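Local coordinates for lectin CEL-IV, C-type (PDB 3ALU), which binds galactose-containing carbohydrates through a calcium ion, as a tetrameric C-type lectin, at residues E58-L63 with G132-V137; G77-Q82 with G108-E113. All coordinates share one frame; numbering follows the deposited sequence.

Contact 1 of 2, residues E58-L63 with G132-V137; sequences ESQAFL and GFWADV. With CA (calcium ion), chain K; GLA (alpha-D-galactopyranose), chain E.
Helix 57-70 of the C-type lectin fold packs through Q60 against W134, at the head of strand 134-137, and against the turn of G132 and F133 just before it; the W-A-D sequence of this strand corresponds to the WND motif of the family. One side chain makes the contact from the helix. CG of Q60 stands anti to the backbone N (chi1 168°), and a bend at chi2 then turns the amide into the corner formed by G132, F133 and W134. As modelled, Q60 NE2 lies 2.8 Å from W134 NE1, at the edge of the indole and near its plane, with the amide and ring planes 67° apart. On the other branch, Q60 OE1 is 2.9 Å from G132 O. These pairings set donor beside donor and acceptor beside acceptor, so the amide is probably turned over; the reversed group may make a hydrogen bond on each side. F133 crosses at a slant and more loosely, its CE2 coming to 4.1 Å from Q60 CG. Further along the strand, D136 turns to the calcium ion. Its chi1 of 73° places the carboxylate near its own carbonyl, and D136 O and D136 OD1 both bind the ion, each at 2.4 Å. E113, N115 and N116 also bind it, and S120 holds the other carboxylate oxygen, D136 OD2. The galactose supplies GLA O3 at 2.6 Å and GLA O4 at 2.5 Å from the calcium ion. The chemistry thus divides along one short strand: at its start, the indole N-H and the carbonyl of G132 may share one helix amide, and further on a chelating aspartate holds the metal that the sugar binds.

Contact 2 of 2, residues G77-Q82 with G108-E113; sequences GGWAPQ and GWVSGE. With CA (calcium ion), chain K; GLA (alpha-D-galactopyranose), chain E; GLC (alpha-D-glucopyranose), chain B; EDO (1,2-ethanediol), chain J.
W79 meets V110 and E113 through the benzene end of its indole, beside the bound galactose. The apolar part is W79 CZ3, 3.7 Å from V110 CG2, while W79 CH2 lies 3.7 Å from E113 OE1, the carboxylate plane turned 61° from the ring. Stacking comes next: the galactose lies over one face of W79, offset toward its rim, with GLA C5 3.4 Å from W79 CE2, consistent with CH-pi contact. Hydrogen bonds then fix the sugars. In the plane of the indole, W79 NE1 donates to GLC O5 (2.9 Å, 163°), and Q82 NE2 donates to GLA O6 at 2.7 Å. The metal link falls to E113, whose OE2 binds the calcium ion at 2.3 Å; a bend at chi2 (-71°) helps bring its OE1 within 2.6 Å of GLA O3. E113, P114 and N115 spell the EPN motif, usually linked with mannose, so the stacking tryptophan probably helps this lectin hold galactose. The residues sit in two loops: 77-82 enters strand 82-89 after the cis peptide before P81, and 108-113, ending in a type II turn, runs beside strand 134-137, whose A135 touches both W79 and E113.

Along the chain the order is 58-63, 77-82, 108-113, 132-137, so the two halves of contact 2 fall between those of contact 1. Their centres are about 9 Å apart, with contact 1 the nearer to the centre of the chain. Strand 134-137 joins them: two probable backbone hydrogen bonds, W134 N with G108 O and W134 O with V110 N, bind it to the loop of contact 2. That strand belongs to the same sheet as strand 82-89, which the other loop enters. Contact 1 packs the helix against the start of the strand, contact 2 supplies W79, Q82 and E113 of the pocket, and the far part of 132-137 meets contact 2 at one calcium ion and one galactose.

Contact 1 of 2, residues E58-L63 with G132-V137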
ATOM      1  N   GLU A  58     -16.637  14.702  -1.925  1.00 14.32           N
ATOM      2  CA  GLU A  58     -15.712  13.940  -2.745  1.00 15.47           C
ATOM      3  C   GLU A  58     -15.979  12.447  -2.656  1.00 14.99           C
ATOM      4  O   GLU A  58     -15.902  11.761  -3.662  1.00 15.18           O
ATOM      5  CB  GLU A  58     -14.291  14.198  -2.278  1.00 17.11           C
ATOM      6  CG  GLU A  58     -13.810  15.588  -2.646  1.00 24.65           C
ATOM      7  CD  GLU A  58     -12.309  15.741  -2.500  1.00 33.74           C
ATOM      8  OE1 GLU A  58     -11.785  16.747  -3.034  1.00 38.96           O
ATOM      9  OE2 GLU A  58     -11.649  14.857  -1.870  1.00 36.08           O
ATOM     10  N   SER A  59     -16.234  11.934  -1.453  1.00 13.97           N
ATOM     11  CA  SER A  59     -16.562  10.481  -1.331  1.00 14.33           C
ATOM     12  C   SER A  59     -17.875  10.204  -2.055  1.00 13.55           C
ATOM     13  O   SER A  59     -18.013   9.188  -2.747  1.00 12.84           O
ATOM     14  CB  SER A  59     -16.707  10.065   0.142  1.00 14.12           C
ATOM     15  OG  SER A  59     -15.450  10.169   0.815  1.00 23.67           O
ATOM     16  N   GLN A  60     -18.841  11.117  -1.950  1.00 11.97           N
ATOM     17  CA  GLN A  60     -20.100  10.932  -2.624  1.00 11.20           C
ATOM     18  C   GLN A  60     -19.857  10.888  -4.124  1.00 13.31           C
ATOM     19  O   GLN A  60     -20.471  10.085  -4.823  1.00 14.00           O
ATOM     20  CB  GLN A  60     -21.081  12.087  -2.249  1.00 12.86           C
ATOM     21  CG  GLN A  60     -22.350  12.161  -3.115  1.00 13.44           C
ATOM     22  CD  GLN A  60     -23.252  10.962  -3.022  1.00 13.01           C
ATOM     23  OE1 GLN A  60     -24.114  10.766  -3.884  1.00 20.15           O
ATOM     24  NE2 GLN A  60     -23.100  10.181  -1.969  1.00  9.61           N
ATOM     25  N   ALA A  61     -18.990  11.775  -4.617  1.00 12.58           N
ATOM     26  CA  ALA A  61     -18.707  11.826  -6.044  1.00 13.24           C
ATOM     27  C   ALA A  61     -18.038  10.523  -6.478  1.00 12.86           C
ATOM     28  O   ALA A  61     -18.356  10.011  -7.549  1.00 13.99           O
ATOM     29  CB  ALA A  61     -17.820  13.003  -6.397  1.00 12.99           C
ATOM     30  N   PHE A  62     -17.134  10.021  -5.648  1.00 13.46           N
ATOM     31  CA  PHE A  62     -16.418   8.777  -5.996  1.00 12.77           C
ATOM     32  C   PHE A  62     -17.411   7.612  -6.089  1.00 12.66           C
ATOM     33  O   PHE A  62     -17.398   6.847  -7.067  1.00 13.16           O
ATOM     34  CB  PHE A  62     -15.337   8.438  -4.994  1.00 12.92           C
ATOM     35  CG  PHE A  62     -14.846   7.032  -5.153  1.00 12.68           C
ATOM     36  CD1 PHE A  62     -15.214   6.049  -4.242  1.00 16.10           C
ATOM     37  CD2 PHE A  62     -14.056   6.700  -6.228  1.00 17.10           C
ATOM     38  CE1 PHE A  62     -14.784   4.727  -4.421  1.00 18.62           C
ATOM     39  CE2 PHE A  62     -13.625   5.409  -6.405  1.00 17.20           C
ATOM     40  CZ  PHE A  62     -13.992   4.425  -5.528  1.00 18.55           C
ATOM     41  N   LEU A  63     -18.259   7.459  -5.075  1.00 12.45           N
ATOM     42  CA  LEU A  63     -19.209   6.335  -5.101  1.00 12.47           C
ATOM     43  C   LEU A  63     -20.233   6.419  -6.228  1.00 12.54           C
ATOM     44  O   LEU A  63     -20.609   5.401  -6.815  1.00 12.26           O
ATOM     45  CB  LEU A  63     -19.858   6.084  -3.731  1.00 11.66           C
ATOM     46  CG  LEU A  63     -18.871   5.739  -2.603  1.00 12.52           C
ATOM     47  CD1 LEU A  63     -19.550   5.749  -1.243  1.00 16.08           C
ATOM     48  CD2 LEU A  63     -18.163   4.298  -2.864  1.00 14.76           C
ATOM     49  N   GLY A 132     -27.126  10.349  -8.433  1.00 12.81           N
ATOM     50  CA  GLY A 132     -26.352   9.653  -7.378  1.00 12.80           C
ATOM     51  C   GLY A 132     -26.714  10.089  -5.960  1.00 11.82           C
ATOM     52  O   GLY A 132     -26.380   9.416  -4.978  1.00 12.81           O
ATOM     53  N   PHE A 133     -27.349  11.249  -5.792  1.00 11.65           N
ATOM     54  CA  PHE A 133     -27.687  11.643  -4.444  1.00 11.68           C
ATOM     55  C   PHE A 133     -28.744  10.696  -3.870  1.00 11.68           C
ATOM     56  O   PHE A 133     -29.376   9.913  -4.629  1.00 12.51           O
ATOM     57  CB  PHE A 133     -28.163  13.125  -4.461  1.00 12.20           C
ATOM     58  CG  PHE A 133     -27.058  14.081  -4.790  1.00 13.97           C
ATOM     59  CD1 PHE A 133     -27.073  14.790  -5.996  1.00 14.99           C
ATOM     60  CD2 PHE A 133     -25.981  14.243  -3.926  1.00 16.15           C
ATOM     61  CE1 PHE A 133     -26.029  15.678  -6.311  1.00 16.82           C
ATOM     62  CE2 PHE A 133     -24.928  15.112  -4.238  1.00 19.44           C
ATOM     63  CZ  PHE A 133     -24.962  15.815  -5.457  1.00 16.32           C
ATOM     64  N   TRP A 134     -28.954  10.759  -2.559  1.00 12.49           N
ATOM     65  CA  TRP A 134     -29.615   9.630  -1.882  1.00 12.92           C
ATOM     66  C   TRP A 134     -31.136   9.739  -1.848  1.00 14.72           C
ATOM     67  O   TRP A 134     -31.689  10.845  -1.694  1.00 13.85           O
ATOM     68  CB  TRP A 134     -29.131   9.442  -0.445  1.00 12.96           C
ATOM     69  CG  TRP A 134     -27.669   9.579  -0.242  1.00 12.05           C
ATOM     70  CD1 TRP A 134     -26.691   9.294  -1.146  1.00 11.86           C
ATOM     71  CD2 TRP A 134     -27.025  10.012   0.952  1.00 12.32           C
ATOM     72  NE1 TRP A 134     -25.460   9.548  -0.583  1.00 10.66           N
ATOM     73  CE2 TRP A 134     -25.628   9.978   0.710  1.00 11.78           C
ATOM     74  CE3 TRP A 134     -27.490  10.386   2.242  1.00 10.28           C
ATOM     75  CZ2 TRP A 134     -24.663  10.381   1.681  1.00 11.43           C
ATOM     76  CZ3 TRP A 134     -26.537  10.781   3.209  1.00 12.84           C
ATOM     77  CH2 TRP A 134     -25.133  10.777   2.921  1.00 13.03           C
ATOM     78  N   ALA A 135     -31.780   8.581  -1.928  1.00 14.09           N
ATOM     79  CA  ALA A 135     -33.220   8.465  -1.667  1.00 14.91           C
ATOM     80  C   ALA A 135     -33.389   7.596  -0.441  1.00 14.80           C
ATOM     81  O   ALA A 135     -32.568   6.697  -0.205  1.00 13.64           O
ATOM     82  CB  ALA A 135     -33.937   7.816  -2.856  1.00 17.04           C
ATOM     83  N   ASP A 136     -34.430   7.831   0.359  1.00 13.66           N
ATOM     84  CA  ASP A 136     -34.758   6.816   1.367  1.00 13.93           C
ATOM     85  C   ASP A 136     -35.877   5.922   0.861  1.00 14.13           C
ATOM     86  O   ASP A 136     -36.743   6.373   0.077  1.00 14.94           O
ATOM     87  CB  ASP A 136     -35.061   7.387   2.767  1.00 13.58           C
ATOM     88  CG  ASP A 136     -36.431   8.099   2.855  1.00 14.35           C
ATOM     89  OD1 ASP A 136     -36.868   8.741   1.889  1.00 15.34           O
ATOM     90  OD2 ASP A 136     -37.053   8.045   3.940  1.00 14.41           O
ATOM     91  N   VAL A 137     -35.785   4.657   1.252  1.00 13.78           N
ATOM     92  CA  VAL A 137     -36.701   3.634   0.742  1.00 13.53           C
ATOM     93  C   VAL A 137     -37.078   2.709   1.875  1.00 13.31           C
ATOM     94  O   VAL A 137     -36.406   2.631   2.891  1.00 13.61           O
ATOM     95  CB  VAL A 137     -36.037   2.781  -0.399  1.00 14.06           C
ATOM     96  CG1 VAL A 137     -35.609   3.630  -1.614  1.00 15.46           C
ATOM     97  CG2 VAL A 137     -34.863   1.913   0.129  1.00 14.39           C
TER
HETATM   98 CA    CA K 201     -37.979   8.433  -0.243  1.00 16.13          CA
HETATM   99  C1  GLA E   3     -40.376   7.228  -4.848  1.00 28.74           C
HETATM  100  C2  GLA E   3     -40.353   8.090  -3.578  1.00 25.73           C
HETATM  101  C3  GLA E   3     -39.116   8.968  -3.476  1.00 22.26           C
HETATM  102  C4  GLA E   3     -37.837   8.139  -3.641  1.00 21.18           C
HETATM  103  C5  GLA E   3     -37.956   7.272  -4.911  1.00 23.42           C
HETATM  104  C6  GLA E   3     -36.752   6.339  -5.112  1.00 23.53           C
HETATM  105  O2  GLA E   3     -41.501   8.966  -3.552  1.00 25.36           O
HETATM  106  O3  GLA E   3     -39.129   9.655  -2.215  1.00 18.19           O
HETATM  107  O4  GLA E   3     -37.726   7.302  -2.484  1.00 19.04           O
HETATM  108  O5  GLA E   3     -39.139   6.454  -4.868  1.00 27.20           O
HETATM  109  O6  GLA E   3     -36.752   5.389  -4.043  1.00 23.22           O

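Contact 2 of 2, residues G77-Q82 with G108-E113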
ATOM      1  N   GLY A  77     -33.874   7.540 -16.621  1.00 21.59           N
ATOM      2  CA  GLY A  77     -34.257   8.936 -16.400  1.00 21.92           C
ATOM      3  C   GLY A  77     -34.833   9.143 -15.024  1.00 21.70           C
ATOM      4  O   GLY A  77     -35.098  10.284 -14.641  1.00 23.18           O
ATOM      5  N   GLY A  78     -35.091   8.044 -14.310  1.00 21.32           N
ATOM      6  CA  GLY A  78     -35.676   8.095 -12.950  1.00 21.97           C
ATOM      7  C   GLY A  78     -34.607   8.049 -11.861  1.00 20.73           C
ATOM      8  O   GLY A  78     -33.512   8.568 -12.051  1.00 20.63           O
ATOM      9  N   TRP A  79     -34.947   7.461 -10.723  1.00 20.45           N
ATOM     10  CA  TRP A  79     -34.001   7.205  -9.642  1.00 19.50           C
ATOM     11  C   TRP A  79     -33.080   6.035  -9.944  1.00 19.67           C
ATOM     12  O   TRP A  79     -31.928   6.008  -9.460  1.00 18.24           O
ATOM     13  CB  TRP A  79     -34.769   6.865  -8.362  1.00 19.74           C
ATOM     14  CG  TRP A  79     -35.754   7.936  -7.931  1.00 19.21           C
ATOM     15  CD1 TRP A  79     -37.055   8.082  -8.364  1.00 24.46           C
ATOM     16  CD2 TRP A  79     -35.533   8.987  -6.963  1.00 19.33           C
ATOM     17  NE1 TRP A  79     -37.639   9.161  -7.737  1.00 21.88           N
ATOM     18  CE2 TRP A  79     -36.737   9.731  -6.875  1.00 20.73           C
ATOM     19  CE3 TRP A  79     -34.435   9.378  -6.181  1.00 17.96           C
ATOM     20  CZ2 TRP A  79     -36.879  10.822  -6.017  1.00 19.31           C
ATOM     21  CZ3 TRP A  79     -34.565  10.462  -5.324  1.00 17.22           C
ATOM     22  CH2 TRP A  79     -35.789  11.189  -5.262  1.00 18.79           C
ATOM     23  N   ALA A  80     -33.594   5.055 -10.684  1.00 18.41           N
ATOM     24  CA  ALA A  80     -32.912   3.773 -10.918  1.00 18.65           C
ATOM     25  C   ALA A  80     -31.672   3.958 -11.764  1.00 17.80           C
ATOM     26  O   ALA A  80     -31.692   4.731 -12.728  1.00 17.06           O
ATOM     27  CB  ALA A  80     -33.866   2.757 -11.610  1.00 19.60           C
ATOM     28  N   PRO A  81     -30.594   3.219 -11.442  1.00 17.37           N
ATOM     29  CA  PRO A  81     -30.520   2.199 -10.386  1.00 17.15           C
ATOM     30  C   PRO A  81     -30.253   2.730  -8.959  1.00 16.80           C
ATOM     31  O   PRO A  81     -29.403   3.591  -8.764  1.00 16.93           O
ATOM     32  CB  PRO A  81     -29.346   1.320 -10.854  1.00 17.47           C
ATOM     33  CG  PRO A  81     -28.448   2.277 -11.590  1.00 18.01           C
ATOM     34  CD  PRO A  81     -29.338   3.321 -12.207  1.00 17.23           C
ATOM     35  N   GLN A  82     -30.925   2.134  -7.974  1.00 15.42           N
ATOM     36  CA  GLN A  82     -30.718   2.504  -6.591  1.00 14.98           C
ATOM     37  C   GLN A  82     -29.838   1.431  -5.962  1.00 15.42           C
ATOM     38  O   GLN A  82     -30.083   0.255  -6.151  1.00 15.56           O
ATOM     39  CB  GLN A  82     -32.058   2.568  -5.887  1.00 15.50           C
ATOM     40  CG  GLN A  82     -32.908   3.612  -6.529  1.00 17.65           C
ATOM     41  CD  GLN A  82     -34.262   3.751  -5.845  1.00 19.71           C
ATOM     42  OE1 GLN A  82     -35.271   3.218  -6.313  1.00 24.22           O
ATOM     43  NE2 GLN A  82     -34.284   4.464  -4.725  1.00 19.42           N
ATOM     44  N   GLY A 108     -26.099  13.883   1.885  1.00 15.60           N
ATOM     45  CA  GLY A 108     -26.124  13.662   0.457  1.00 14.52           C
ATOM     46  C   GLY A 108     -27.512  13.418  -0.112  1.00 13.46           C
ATOM     47  O   GLY A 108     -27.666  12.950  -1.228  1.00 13.56           O
ATOM     48  N   TRP A 109     -28.530  13.759   0.660  1.00 13.87           N
ATOM     49  CA  TRP A 109     -29.908  13.500   0.278  1.00 13.58           C
ATOM     50  C   TRP A 109     -30.362  14.361  -0.916  1.00 14.91           C
ATOM     51  O   TRP A 109     -30.097  15.567  -0.954  1.00 16.99           O
ATOM     52  CB  TRP A 109     -30.814  13.836   1.463  1.00 14.08           C
ATOM     53  CG  TRP A 109     -30.624  12.955   2.668  1.00 12.63           C
ATOM     54  CD1 TRP A 109     -29.977  13.282   3.822  1.00 13.13           C
ATOM     55  CD2 TRP A 109     -31.010  11.576   2.789  1.00 13.22           C
ATOM     56  NE1 TRP A 109     -29.998  12.203   4.703  1.00 14.74           N
ATOM     57  CE2 TRP A 109     -30.621  11.145   4.086  1.00 15.22           C
ATOM     58  CE3 TRP A 109     -31.672  10.675   1.942  1.00 13.66           C
ATOM     59  CZ2 TRP A 109     -30.870   9.838   4.562  1.00 14.00           C
ATOM     60  CZ3 TRP A 109     -31.932   9.356   2.416  1.00 15.27           C
ATOM     61  CH2 TRP A 109     -31.528   8.960   3.713  1.00 16.03           C
ATOM     62  N   VAL A 110     -31.067  13.753  -1.861  1.00 15.43           N
ATOM     63  CA  VAL A 110     -31.768  14.485  -2.935  1.00 16.48           C
ATOM     64  C   VAL A 110     -32.751  15.410  -2.194  1.00 17.68           C
ATOM     65  O   VAL A 110     -33.278  15.039  -1.139  1.00 16.56           O
ATOM     66  CB  VAL A 110     -32.569  13.507  -3.831  1.00 17.60           C
ATOM     67  CG1 VAL A 110     -33.552  14.230  -4.761  1.00 20.42           C
ATOM     68  CG2 VAL A 110     -31.632  12.699  -4.673  1.00 18.42           C
ATOM     69  N   SER A 111     -32.990  16.602  -2.743  1.00 18.71           N
ATOM     70  CA  SER A 111     -33.997  17.487  -2.162  1.00 19.68           C
ATOM     71  C   SER A 111     -35.338  16.795  -1.959  1.00 18.85           C
ATOM     72  O   SER A 111     -35.835  16.088  -2.849  1.00 19.16           O
ATOM     73  CB  SER A 111     -34.151  18.724  -3.050  1.00 19.94           C
ATOM     74  OG  SER A 111     -34.728  18.335  -4.292  1.00 27.44           O
ATOM     75  N   GLY A 112     -35.911  16.984  -0.763  1.00 19.19           N
ATOM     76  CA  GLY A 112     -37.149  16.295  -0.360  1.00 19.73           C
ATOM     77  C   GLY A 112     -37.021  14.924   0.303  1.00 20.34           C
ATOM     78  O   GLY A 112     -38.039  14.343   0.750  1.00 20.75           O
ATOM     79  N   GLU A 113     -35.792  14.386   0.304  1.00 17.96           N
ATOM     80  CA  GLU A 113     -35.440  13.147   1.041  1.00 17.49           C
ATOM     81  C   GLU A 113     -34.679  13.478   2.323  1.00 16.58           C
ATOM     82  O   GLU A 113     -33.938  14.463   2.377  1.00 17.62           O
ATOM     83  CB  GLU A 113     -34.570  12.228   0.177  1.00 18.01           C
ATOM     84  CG  GLU A 113     -35.076  11.980  -1.237  1.00 16.59           C
ATOM     85  CD  GLU A 113     -36.314  11.095  -1.304  1.00 19.15           C
ATOM     86  OE1 GLU A 113     -37.314  11.521  -1.927  1.00 18.32           O
ATOM     87  OE2 GLU A 113     -36.292   9.967  -0.778  1.00 17.34           O
TER
HETATM   88 CA    CA K 201     -37.979   8.433  -0.243  1.00 16.13          CA
HETATM   89  C1  GLA E   3     -40.376   7.228  -4.848  1.00 28.74           C
HETATM   90  C2  GLA E   3     -40.353   8.090  -3.578  1.00 25.73           C
HETATM   91  C3  GLA E   3     -39.116   8.968  -3.476  1.00 22.26           C
HETATM   92  C4  GLA E   3     -37.837   8.139  -3.641  1.00 21.18           C
HETATM   93  C5  GLA E   3     -37.956   7.272  -4.911  1.00 23.42           C
HETATM   94  C6  GLA E   3     -36.752   6.339  -5.112  1.00 23.53           C
HETATM   95  O2  GLA E   3     -41.501   8.966  -3.552  1.00 25.36           O
HETATM   96  O3  GLA E   3     -39.129   9.655  -2.215  1.00 18.19           O
HETATM   97  O4  GLA E   3     -37.726   7.302  -2.484  1.00 19.04           O
HETATM   98  O5  GLA E   3     -39.139   6.454  -4.868  1.00 27.20           O
HETATM   99  O6  GLA E   3     -36.752   5.389  -4.043  1.00 23.22           O
HETATM  100  C1  GLC B   2     -40.566  10.490  -9.538  1.00 42.89           C
HETATM  101  C2  GLC B   2     -40.449   9.749 -10.863  1.00 43.80           C
HETATM  102  C3  GLC B   2     -41.426   8.578 -10.903  1.00 43.67           C
HETATM  103  C4  GLC B   2     -41.226   7.650  -9.712  1.00 42.05           C
HETATM  104  C5  GLC B   2     -41.243   8.399  -8.377  1.00 40.23           C
HETATM  105  C6  GLC B   2     -40.885   7.420  -7.235  1.00 36.22           C
HETATM  106  O2  GLC B   2     -40.747  10.668 -11.921  1.00 45.53           O
HETATM  107  O3  GLC B   2     -41.220   7.844 -12.123  1.00 43.54           O
HETATM  108  O4  GLC B   2     -42.296   6.704  -9.710  1.00 40.24           O
HETATM  109  O5  GLC B   2     -40.408   9.584  -8.424  1.00 41.44           O
HETATM  110  O6  GLC B   2     -40.562   8.078  -5.994  1.00 30.04           O
HETATM  111  C1  EDO J 160     -33.787   0.543  -8.165  1.00 34.14           C
HETATM  112  O1  EDO J 160     -32.866  -0.110  -9.022  1.00 31.71           O
HETATM  113  C2  EDO J 160     -34.651   1.476  -8.969  1.00 36.06           C
HETATM  114  O2  EDO J 160     -35.990   1.381  -8.504  1.00 38.22           O